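Local coordinates for uncharacterized protein (Bacillus cereus, PDB 5F2H) that is of unknown function but is probably a hydrolase of the alpha/beta-hydrolase superfamily, at residues B[225-233]-B[253-263]; B[26-37]-B[50-60]. All coordinates share one frame; numbering follows the deposited sequence.

Contact 1 (B[225-233]-B[253-263]); sequences VDGFIFMAP and IKGYVVCGDQD
A232 N donates to V258 O at 2.9 Å and 168°, the last of five backbone bonds that join strands 227-231 and 254-260 in the parallel central sheet of an alpha/beta-hydrolase fold. The two strands belong to one beta-alpha-beta unit. In parallel fashion, F228 both gives to K254 O and accepts from Y256 N, spanning G255, and F230 spans V257 in the same way. I229 and M231 turn their backbone polar groups to strand 202-207 instead, so strand 227-231 is bonded along both edges.

F228 carries much of the side-chain contact. Its CG sits between the backbone N and carbonyl carbon (chi1 65°), which swings the ring across to the neighbouring strand. G255, with no side chain to collide with the ring, lies beneath it: its CA is 3.6 Å from the ring centroid, a CH-pi contact over one face. I253 CG2 meets the ring edge, 4.1 Å from F228 CD1, and F273 of helix 267-279 packs on F228 as well. I229, M231, Y256 and V258 occupy the other face of the sheet, and the Y256 hydroxyl is hydrogen-bonded to E306. There the flexible chain of selenomethionine M231 bends over its compact, beta-branched neighbour, bringing SE to 3.7 Å from V258 CG1.

Contact 2 (B[26-37]-B[50-60]); sequences SLEAYTYIMEHA and FKYALASAAGL
K51, Y30 and L54 carry most of this helix pair: L54 CB lies 3.8 Å from Y30 CB at its heart, while K51, the residue most buried by the contact, extends it toward A37. Helices 26-37 and 44-58 run roughly antiparallel, with segment axes 8.3 Å apart and crossing at -150°. Such helical hairpins are characteristic of TPR-like folds, and the N-terminal domain is related to that clan.

L54 points its branched end at A29, whose small methyl lets CD1 come to 4.1 Å from A29 CB. Y30 passes its ring along the partner helix instead: CG is anti to the backbone N (chi1 169°), and the ring edge comes up to the backbone, with CD1 3.4 Å from K51 O nearly in the ring plane. The methyl of A55 is small enough to admit the ring, its CB 3.6 Å from Y30 CE1. One ring face receives L60 CD1, off-centre, and the opposite face M34 CG. L60 is brought there just after the Schellman turn at G59, whose positive phi suits glycine.

K51 lays its long aliphatic chain along helix 26-37. Extended beyond CG, it passes I33 CG2, then M34 SE, 4.0 Å from K51 CD, and reaches A37, whose CB is 3.8 Å from K51 CE. Beside this row I33 CD1 rests 3.7 Å from F50 CB.

Helices on both sides continue the packing. Y21 of helix 10-23 touches S26 and L54, whereas V67 and A64 of helix 61-74 meet K51 and A55, so the pair forms the middle of a run of successive helices.

The two contacts belong to different parts of the chain: contact 2 to the helical N-terminal domain and contact 1 to the alpha/beta-hydrolase domain, with centres about 70 Å apart and nearest atoms about 42 Å. They share no element and do not touch. Contact 1 is almost wholly buried, and regular hydrogen bonding between strands sets its register, with side chains adding packing on both faces of the sheet. Contact 2 is only partly buried. Its helices make their backbone hydrogen bonds within themselves, and side-chain packing joins them, mixing small alanines and leucine with tyrosine and lysine, whose polar ends suit a more open setting.

Contact 1 (B[225-233]-B[253-263])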
loop_
_atom_site.group_PDB
_atom_site.type_symbol
_atom_site.label_atom_id
_atom_site.label_comp_id
_atom_site.label_asym_id
_atom_site.label_seq_id
_atom_site.Cartn_x
_atom_site.Cartn_y
_atom_site.Cartn_z
ATOM N N VAL B 225 -5.094 -7.522 16.314
ATOM C CA VAL B 225 -4.556 -8.248 15.174
ATOM C C VAL B 225 -5.625 -8.769 14.236
ATOM O O VAL B 225 -6.681 -9.185 14.662
ATOM C CB VAL B 225 -3.746 -9.442 15.704
ATOM C CG1 VAL B 225 -3.511 -10.500 14.668
ATOM C CG2 VAL B 225 -2.436 -8.974 16.299
ATOM N N ASP B 226 -5.332 -8.750 12.945
ATOM C CA ASP B 226 -6.259 -9.239 11.926
ATOM C C ASP B 226 -6.117 -10.741 11.697
ATOM O O ASP B 226 -7.029 -11.372 11.196
ATOM C CB ASP B 226 -6.063 -8.488 10.604
ATOM C CG ASP B 226 -6.377 -7.002 10.725
ATOM O OD1 ASP B 226 -6.472 -6.490 11.867
ATOM O OD2 ASP B 226 -6.514 -6.341 9.671
ATOM N N GLY B 227 -4.942 -11.293 11.981
ATOM C CA GLY B 227 -4.704 -12.726 11.815
ATOM C C GLY B 227 -3.437 -13.155 12.524
ATOM O O GLY B 227 -2.694 -12.325 13.007
ATOM N N PHE B 228 -3.172 -14.451 12.598
ATOM C CA PHE B 228 -1.959 -14.904 13.272
ATOM C C PHE B 228 -1.418 -16.119 12.549
ATOM O O PHE B 228 -2.183 -16.988 12.117
ATOM C CB PHE B 228 -2.239 -15.225 14.741
ATOM C CG PHE B 228 -3.170 -16.383 14.934
ATOM C CD1 PHE B 228 -4.535 -16.213 14.866
ATOM C CD2 PHE B 228 -2.677 -17.634 15.180
ATOM C CE1 PHE B 228 -5.405 -17.281 15.067
ATOM C CE2 PHE B 228 -3.534 -18.713 15.382
ATOM C CZ PHE B 228 -4.904 -18.537 15.327
ATOM N N ILE B 229 -0.101 -16.213 12.481
ATOM C CA ILE B 229 0.541 -17.324 11.769
ATOM C C ILE B 229 1.537 -18.069 12.648
ATOM O O ILE B 229 2.688 -17.651 12.754
ATOM C CB ILE B 229 1.283 -16.791 10.520
ATOM C CG1 ILE B 229 0.355 -15.919 9.664
ATOM C CG2 ILE B 229 1.840 -17.940 9.691
ATOM C CD1 ILE B 229 1.049 -15.272 8.496
ATOM N N PHE B 230 1.121 -19.190 13.237
ATOM C CA PHE B 230 2.020 -19.928 14.109
ATOM C C PHE B 230 2.707 -21.110 13.473
ATOM O O PHE B 230 2.127 -21.821 12.656
ATOM C CB PHE B 230 1.322 -20.392 15.369
ATOM C CG PHE B 230 0.645 -19.294 16.129
ATOM C CD1 PHE B 230 1.268 -18.065 16.318
ATOM C CD2 PHE B 230 -0.492 -19.578 16.879
ATOM C CE1 PHE B 230 0.670 -17.083 17.100
ATOM C CE2 PHE B 230 -1.081 -18.613 17.666
ATOM C CZ PHE B 230 -0.507 -17.361 17.770
HETATM N N MSE B 231 3.960 -21.310 13.870
HETATM C CA MSE B 231 4.794 -22.396 13.363
HETATM C C MSE B 231 5.188 -23.185 14.569
HETATM O O MSE B 231 5.811 -22.654 15.504
HETATM C CB MSE B 231 6.014 -21.790 12.663
HETATM C CG MSE B 231 7.038 -22.821 12.184
HETATM SE SE MSE B 231 6.368 -23.886 10.662
HETATM C CE MSE B 231 6.404 -25.630 11.594
ATOM N N ALA B 232 4.765 -24.442 14.605
ATOM C CA ALA B 232 5.092 -25.315 15.728
ATOM C C ALA B 232 4.896 -24.644 17.091
ATOM O O ALA B 232 5.745 -24.754 17.978
ATOM C CB ALA B 232 6.531 -25.779 15.584
ATOM N N PRO B 233 3.772 -23.954 17.267
ATOM C CA PRO B 233 3.493 -23.280 18.538
ATOM C C PRO B 233 3.521 -24.202 19.752
ATOM O O PRO B 233 3.123 -25.375 19.662
ATOM C CB PRO B 233 2.073 -22.754 18.354
ATOM C CG PRO B 233 1.464 -23.678 17.360
ATOM C CD PRO B 233 2.567 -24.078 16.427
ATOM N N ILE B 253 -11.057 -13.123 13.736
ATOM C CA ILE B 253 -9.639 -13.214 13.414
ATOM C C ILE B 253 -9.370 -14.541 12.712
ATOM O O ILE B 253 -9.913 -15.577 13.113
ATOM C CB ILE B 253 -8.771 -13.173 14.685
ATOM C CG1 ILE B 253 -9.093 -11.938 15.528
ATOM C CG2 ILE B 253 -7.297 -13.227 14.316
ATOM C CD1 ILE B 253 -8.295 -11.835 16.807
ATOM N N LYS B 254 -8.532 -14.516 11.674
ATOM C CA LYS B 254 -8.189 -15.735 10.919
ATOM C C LYS B 254 -6.848 -16.297 11.386
ATOM O O LYS B 254 -5.928 -15.546 11.683
ATOM C CB LYS B 254 -8.168 -15.463 9.418
ATOM C CG LYS B 254 -9.502 -14.989 8.859
ATOM C CD LYS B 254 -9.464 -14.842 7.343
ATOM C CE LYS B 254 -10.782 -14.308 6.794
ATOM N NZ LYS B 254 -10.777 -14.170 5.310
ATOM N N GLY B 255 -6.745 -17.616 11.463
ATOM C CA GLY B 255 -5.520 -18.262 11.921
ATOM C C GLY B 255 -4.949 -19.251 10.925
ATOM O O GLY B 255 -5.682 -19.997 10.272
ATOM N N TYR B 256 -3.629 -19.228 10.778
ATOM C CA TYR B 256 -2.959 -20.126 9.867
ATOM C C TYR B 256 -1.929 -20.767 10.763
ATOM O O TYR B 256 -1.069 -20.083 11.304
ATOM C CB TYR B 256 -2.302 -19.354 8.727
ATOM C CG TYR B 256 -1.871 -20.219 7.549
ATOM C CD1 TYR B 256 -0.689 -20.953 7.583
ATOM C CD2 TYR B 256 -2.629 -20.257 6.381
ATOM C CE1 TYR B 256 -0.292 -21.720 6.500
ATOM C CE2 TYR B 256 -2.238 -21.013 5.295
ATOM C CZ TYR B 256 -1.068 -21.741 5.360
ATOM O OH TYR B 256 -0.696 -22.504 4.282
ATOM N N VAL B 257 -2.084 -22.061 11.003
ATOM C CA VAL B 257 -1.174 -22.805 11.865
ATOM C C VAL B 257 -0.486 -23.896 11.056
ATOM O O VAL B 257 -1.118 -24.567 10.233
ATOM C CB VAL B 257 -1.931 -23.438 13.040
ATOM C CG1 VAL B 257 -0.986 -24.268 13.893
ATOM C CG2 VAL B 257 -2.609 -22.352 13.857
ATOM N N VAL B 258 0.806 -24.073 11.308
ATOM C CA VAL B 258 1.574 -25.053 10.610
ATOM C C VAL B 258 2.393 -25.810 11.612
ATOM O O VAL B 258 2.907 -25.218 12.545
ATOM C CB VAL B 258 2.562 -24.353 9.629
ATOM C CG1 VAL B 258 3.439 -25.381 8.907
ATOM C CG2 VAL B 258 1.823 -23.485 8.609
ATOM N N CYS B 259 2.537 -27.106 11.411
ATOM C CA CYS B 259 3.359 -27.921 12.291
ATOM C C CYS B 259 3.726 -29.204 11.583
ATOM O O CYS B 259 2.957 -29.724 10.761
ATOM C CB CYS B 259 2.669 -28.246 13.592
ATOM S SG CYS B 259 3.718 -29.226 14.688
ATOM N N GLY B 260 4.919 -29.696 11.889
ATOM C CA GLY B 260 5.427 -30.920 11.291
ATOM C C GLY B 260 5.054 -32.143 12.111
ATOM O O GLY B 260 5.157 -32.137 13.343
ATOM N N ASP B 261 4.696 -33.219 11.412
ATOM C CA ASP B 261 4.287 -34.471 12.049
ATOM C C ASP B 261 5.378 -35.275 12.772
ATOM O O ASP B 261 5.112 -36.388 13.218
ATOM C CB ASP B 261 3.594 -35.367 11.025
ATOM C CG ASP B 261 4.492 -35.725 9.867
ATOM O OD1 ASP B 261 5.590 -35.135 9.752
ATOM O OD2 ASP B 261 4.094 -36.590 9.061
ATOM N N GLN B 262 6.590 -34.737 12.880
ATOM C CA GLN B 262 7.687 -35.428 13.579
ATOM C C GLN B 262 8.174 -34.567 14.743
ATOM O O GLN B 262 9.214 -34.842 15.342
ATOM C CB GLN B 262 8.857 -35.658 12.621
ATOM C CG GLN B 262 8.508 -36.444 11.366
ATOM C CD GLN B 262 8.113 -37.876 11.647
ATOM O OE1 GLN B 262 8.574 -38.485 12.613
ATOM N NE2 GLN B 262 7.312 -38.446 10.756
ATOM N N ASP B 263 7.393 -33.538 15.064
ATOM C CA ASP B 263 7.717 -32.589 16.116
ATOM C C ASP B 263 7.254 -33.116 17.471
ATOM O O ASP B 263 6.173 -32.795 17.941
ATOM C CB ASP B 263 7.043 -31.274 15.763
ATOM C CG ASP B 263 7.454 -30.142 16.655
ATOM O OD1 ASP B 263 7.949 -30.375 17.778
ATOM O OD2 ASP B 263 7.255 -29.004 16.205
#

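Contact 2 (B[26-37]-B[50-60])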
loop_
_atom_site.group_PDB
_atom_site.type_symbol
_atom_site.label_atom_id
_atom_site.label_comp_id
_atom_site.label_asym_id
_atom_site.label_seq_id
_atom_site.Cartn_x
_atom_site.Cartn_y
_atom_site.Cartn_z
ATOM N N SER B 26 -35.411 27.365 -26.808
ATOM C CA SER B 26 -34.454 28.044 -25.940
ATOM C C SER B 26 -35.178 28.519 -24.686
ATOM O O SER B 26 -34.571 28.784 -23.657
ATOM C CB SER B 26 -33.895 29.269 -26.644
ATOM O OG SER B 26 -33.383 28.920 -27.916
ATOM N N LEU B 27 -36.492 28.665 -24.805
ATOM C CA LEU B 27 -37.329 29.099 -23.699
ATOM C C LEU B 27 -37.450 28.012 -22.640
ATOM O O LEU B 27 -37.291 28.260 -21.444
ATOM C CB LEU B 27 -38.717 29.456 -24.224
ATOM C CG LEU B 27 -39.715 29.928 -23.172
ATOM C CD1 LEU B 27 -39.183 31.128 -22.403
ATOM C CD2 LEU B 27 -41.041 30.250 -23.846
ATOM N N GLU B 28 -37.686 26.797 -23.114
ATOM C CA GLU B 28 -37.863 25.649 -22.239
ATOM C C GLU B 28 -36.563 25.317 -21.547
ATOM O O GLU B 28 -36.548 25.011 -20.350
ATOM C CB GLU B 28 -38.384 24.443 -23.032
ATOM C CG GLU B 28 -39.759 24.644 -23.674
ATOM C CD GLU B 28 -39.761 25.711 -24.765
ATOM O OE1 GLU B 28 -38.664 26.121 -25.221
ATOM O OE2 GLU B 28 -40.859 26.130 -25.191
ATOM N N ALA B 29 -35.474 25.405 -22.304
ATOM C CA ALA B 29 -34.151 25.124 -21.770
ATOM C C ALA B 29 -33.803 26.144 -20.687
ATOM O O ALA B 29 -33.152 25.806 -19.697
ATOM C CB ALA B 29 -33.114 25.134 -22.885
ATOM N N TYR B 30 -34.214 27.397 -20.896
ATOM C CA TYR B 30 -33.984 28.472 -19.925
ATOM C C TYR B 30 -34.779 28.126 -18.671
ATOM O O TYR B 30 -34.281 28.194 -17.543
ATOM C CB TYR B 30 -34.442 29.827 -20.486
ATOM C CG TYR B 30 -34.471 30.908 -19.437
ATOM C CD1 TYR B 30 -33.358 31.686 -19.183
ATOM C CD2 TYR B 30 -35.605 31.101 -18.652
ATOM C CE1 TYR B 30 -33.377 32.637 -18.186
ATOM C CE2 TYR B 30 -35.634 32.062 -17.664
ATOM C CZ TYR B 30 -34.514 32.822 -17.436
ATOM O OH TYR B 30 -34.542 33.773 -16.455
ATOM N N THR B 31 -36.030 27.758 -18.887
ATOM C CA THR B 31 -36.886 27.353 -17.792
ATOM C C THR B 31 -36.269 26.144 -17.092
ATOM O O THR B 31 -36.320 26.062 -15.873
ATOM C CB THR B 31 -38.287 26.983 -18.291
ATOM O OG1 THR B 31 -38.937 28.145 -18.822
ATOM C CG2 THR B 31 -39.126 26.434 -17.161
ATOM N N TYR B 32 -35.664 25.222 -17.842
ATOM C CA TYR B 32 -35.077 24.024 -17.219
ATOM C C TYR B 32 -33.959 24.355 -16.248
ATOM O O TYR B 32 -33.998 23.968 -15.074
ATOM C CB TYR B 32 -34.542 23.023 -18.265
ATOM C CG TYR B 32 -33.982 21.726 -17.650
ATOM C CD1 TYR B 32 -32.650 21.634 -17.226
ATOM C CD2 TYR B 32 -34.782 20.601 -17.494
ATOM C CE1 TYR B 32 -32.141 20.463 -16.673
ATOM C CE2 TYR B 32 -34.285 19.431 -16.937
ATOM C CZ TYR B 32 -32.971 19.368 -16.517
ATOM O OH TYR B 32 -32.476 18.208 -15.951
ATOM N N ILE B 33 -32.956 25.068 -16.747
ATOM C CA ILE B 33 -31.814 25.429 -15.923
ATOM C C ILE B 33 -32.201 26.289 -14.725
ATOM O O ILE B 33 -31.558 26.189 -13.682
ATOM C CB ILE B 33 -30.711 26.130 -16.743
ATOM C CG1 ILE B 33 -29.398 26.193 -15.953
ATOM C CG2 ILE B 33 -31.160 27.503 -17.204
ATOM C CD1 ILE B 33 -28.224 26.707 -16.759
HETATM N N MSE B 34 -33.233 27.126 -14.870
HETATM C CA MSE B 34 -33.669 27.979 -13.764
HETATM C C MSE B 34 -33.996 27.109 -12.576
HETATM O O MSE B 34 -33.455 27.325 -11.497
HETATM C CB MSE B 34 -34.860 28.876 -14.124
HETATM C CG MSE B 34 -34.562 29.945 -15.184
HETATM SE SE MSE B 34 -33.120 31.185 -14.590
HETATM C CE MSE B 34 -34.045 32.077 -13.108
ATOM N N GLU B 35 -34.821 26.081 -12.801
ATOM C CA GLU B 35 -35.270 25.134 -11.771
ATOM C C GLU B 35 -34.217 24.166 -11.206
ATOM O O GLU B 35 -34.218 23.837 -10.014
ATOM C CB GLU B 35 -36.442 24.280 -12.335
ATOM C CG GLU B 35 -36.944 23.188 -11.374
ATOM C CD GLU B 35 -38.056 22.291 -11.928
ATOM O OE1 GLU B 35 -38.915 22.761 -12.704
ATOM O OE2 GLU B 35 -38.097 21.103 -11.530
ATOM N N HIS B 36 -33.324 23.694 -12.048
ATOM C CA HIS B 36 -32.347 22.725 -11.598
ATOM C C HIS B 36 -30.989 23.241 -11.176
ATOM O O HIS B 36 -30.250 22.529 -10.509
ATOM C CB HIS B 36 -32.203 21.671 -12.685
ATOM C CG HIS B 36 -33.480 20.953 -12.975
ATOM N ND1 HIS B 36 -34.364 21.370 -13.949
ATOM C CD2 HIS B 36 -34.044 19.869 -12.392
ATOM C CE1 HIS B 36 -35.410 20.563 -13.965
ATOM N NE2 HIS B 36 -35.238 19.642 -13.034
ATOM N N ALA B 37 -30.658 24.474 -11.539
ATOM C CA ALA B 37 -29.358 25.043 -11.184
ATOM C C ALA B 37 -29.197 25.236 -9.689
ATOM O O ALA B 37 -28.098 25.113 -9.170
ATOM C CB ALA B 37 -29.137 26.367 -11.904
ATOM N N PHE B 50 -24.858 30.424 -19.368
ATOM C CA PHE B 50 -25.997 29.643 -19.876
ATOM C C PHE B 50 -27.335 30.334 -19.641
ATOM O O PHE B 50 -28.149 30.452 -20.567
ATOM C CB PHE B 50 -26.018 28.229 -19.316
ATOM C CG PHE B 50 -25.134 27.257 -20.060
ATOM C CD1 PHE B 50 -23.750 27.317 -19.976
ATOM C CD2 PHE B 50 -25.701 26.215 -20.773
ATOM C CE1 PHE B 50 -22.951 26.412 -20.665
ATOM C CE2 PHE B 50 -24.906 25.299 -21.443
ATOM C CZ PHE B 50 -23.528 25.404 -21.396
ATOM N N LYS B 51 -27.537 30.854 -18.438
ATOM C CA LYS B 51 -28.803 31.523 -18.139
ATOM C C LYS B 51 -29.131 32.723 -19.022
ATOM O O LYS B 51 -30.171 32.734 -19.681
ATOM C CB LYS B 51 -28.918 31.904 -16.659
ATOM C CG LYS B 51 -29.030 30.715 -15.727
ATOM C CD LYS B 51 -29.171 31.138 -14.280
ATOM C CE LYS B 51 -29.303 29.907 -13.385
ATOM N NZ LYS B 51 -29.568 30.223 -11.953
ATOM N N TYR B 52 -28.259 33.719 -19.063
ATOM C CA TYR B 52 -28.574 34.889 -19.871
ATOM C C TYR B 52 -28.536 34.619 -21.379
ATOM O O TYR B 52 -29.257 35.259 -22.139
ATOM C CB TYR B 52 -27.733 36.112 -19.495
ATOM C CG TYR B 52 -26.257 36.053 -19.809
ATOM C CD1 TYR B 52 -25.797 36.280 -21.101
ATOM C CD2 TYR B 52 -25.316 35.899 -18.800
ATOM C CE1 TYR B 52 -24.438 36.269 -21.392
ATOM C CE2 TYR B 52 -23.959 35.915 -19.077
ATOM C CZ TYR B 52 -23.530 36.091 -20.375
ATOM O OH TYR B 52 -22.192 36.070 -20.677
ATOM N N ALA B 53 -27.705 33.688 -21.815
ATOM C CA ALA B 53 -27.641 33.360 -23.239
ATOM C C ALA B 53 -28.987 32.759 -23.648
ATOM O O ALA B 53 -29.576 33.144 -24.668
ATOM C CB ALA B 53 -26.512 32.389 -23.510
ATOM N N LEU B 54 -29.510 31.849 -22.823
ATOM C CA LEU B 54 -30.810 31.237 -23.135
ATOM C C LEU B 54 -31.938 32.260 -23.060
ATOM O O LEU B 54 -32.842 32.278 -23.914
ATOM C CB LEU B 54 -31.062 30.034 -22.257
ATOM C CG LEU B 54 -30.055 28.895 -22.497
ATOM C CD1 LEU B 54 -30.247 27.737 -21.527
ATOM C CD2 LEU B 54 -30.139 28.382 -23.936
ATOM N N ALA B 55 -31.823 33.176 -22.101
ATOM C CA ALA B 55 -32.822 34.216 -21.932
ATOM C C ALA B 55 -32.879 35.052 -23.181
ATOM O O ALA B 55 -33.939 35.202 -23.792
ATOM C CB ALA B 55 -32.497 35.092 -20.738
ATOM N N SER B 56 -31.712 35.575 -23.575
ATOM C CA SER B 56 -31.611 36.427 -24.762
ATOM C C SER B 56 -32.072 35.699 -26.010
ATOM O O SER B 56 -32.843 36.234 -26.793
ATOM C CB SER B 56 -30.197 36.945 -24.943
ATOM O OG SER B 56 -30.133 37.812 -26.065
ATOM N N ALA B 57 -31.648 34.457 -26.168
ATOM C CA ALA B 57 -32.064 33.679 -27.332
ATOM C C ALA B 57 -33.581 33.510 -27.360
ATOM O O ALA B 57 -34.218 33.766 -28.375
ATOM C CB ALA B 57 -31.400 32.328 -27.307
ATOM N N ALA B 58 -34.158 33.105 -26.236
ATOM C CA ALA B 58 -35.609 32.922 -26.149
ATOM C C ALA B 58 -36.424 34.197 -26.425
ATOM O O ALA B 58 -37.602 34.120 -26.785
ATOM C CB ALA B 58 -35.985 32.359 -24.782
ATOM N N GLY B 59 -35.824 35.360 -26.208
ATOM C CA GLY B 59 -36.502 36.630 -26.445
ATOM C C GLY B 59 -36.783 37.376 -25.168
ATOM O O GLY B 59 -37.460 38.396 -25.189
ATOM N N LEU B 60 -36.291 36.855 -24.047
ATOM C CA LEU B 60 -36.490 37.465 -22.733
ATOM C C LEU B 60 -35.313 38.376 -22.510
ATOM O O LEU B 60 -34.433 38.108 -21.700
ATOM C CB LEU B 60 -36.503 36.391 -21.662
ATOM C CG LEU B 60 -37.549 35.315 -21.834
ATOM C CD1 LEU B 60 -37.429 34.320 -20.689
ATOM C CD2 LEU B 60 -38.919 35.968 -21.854
#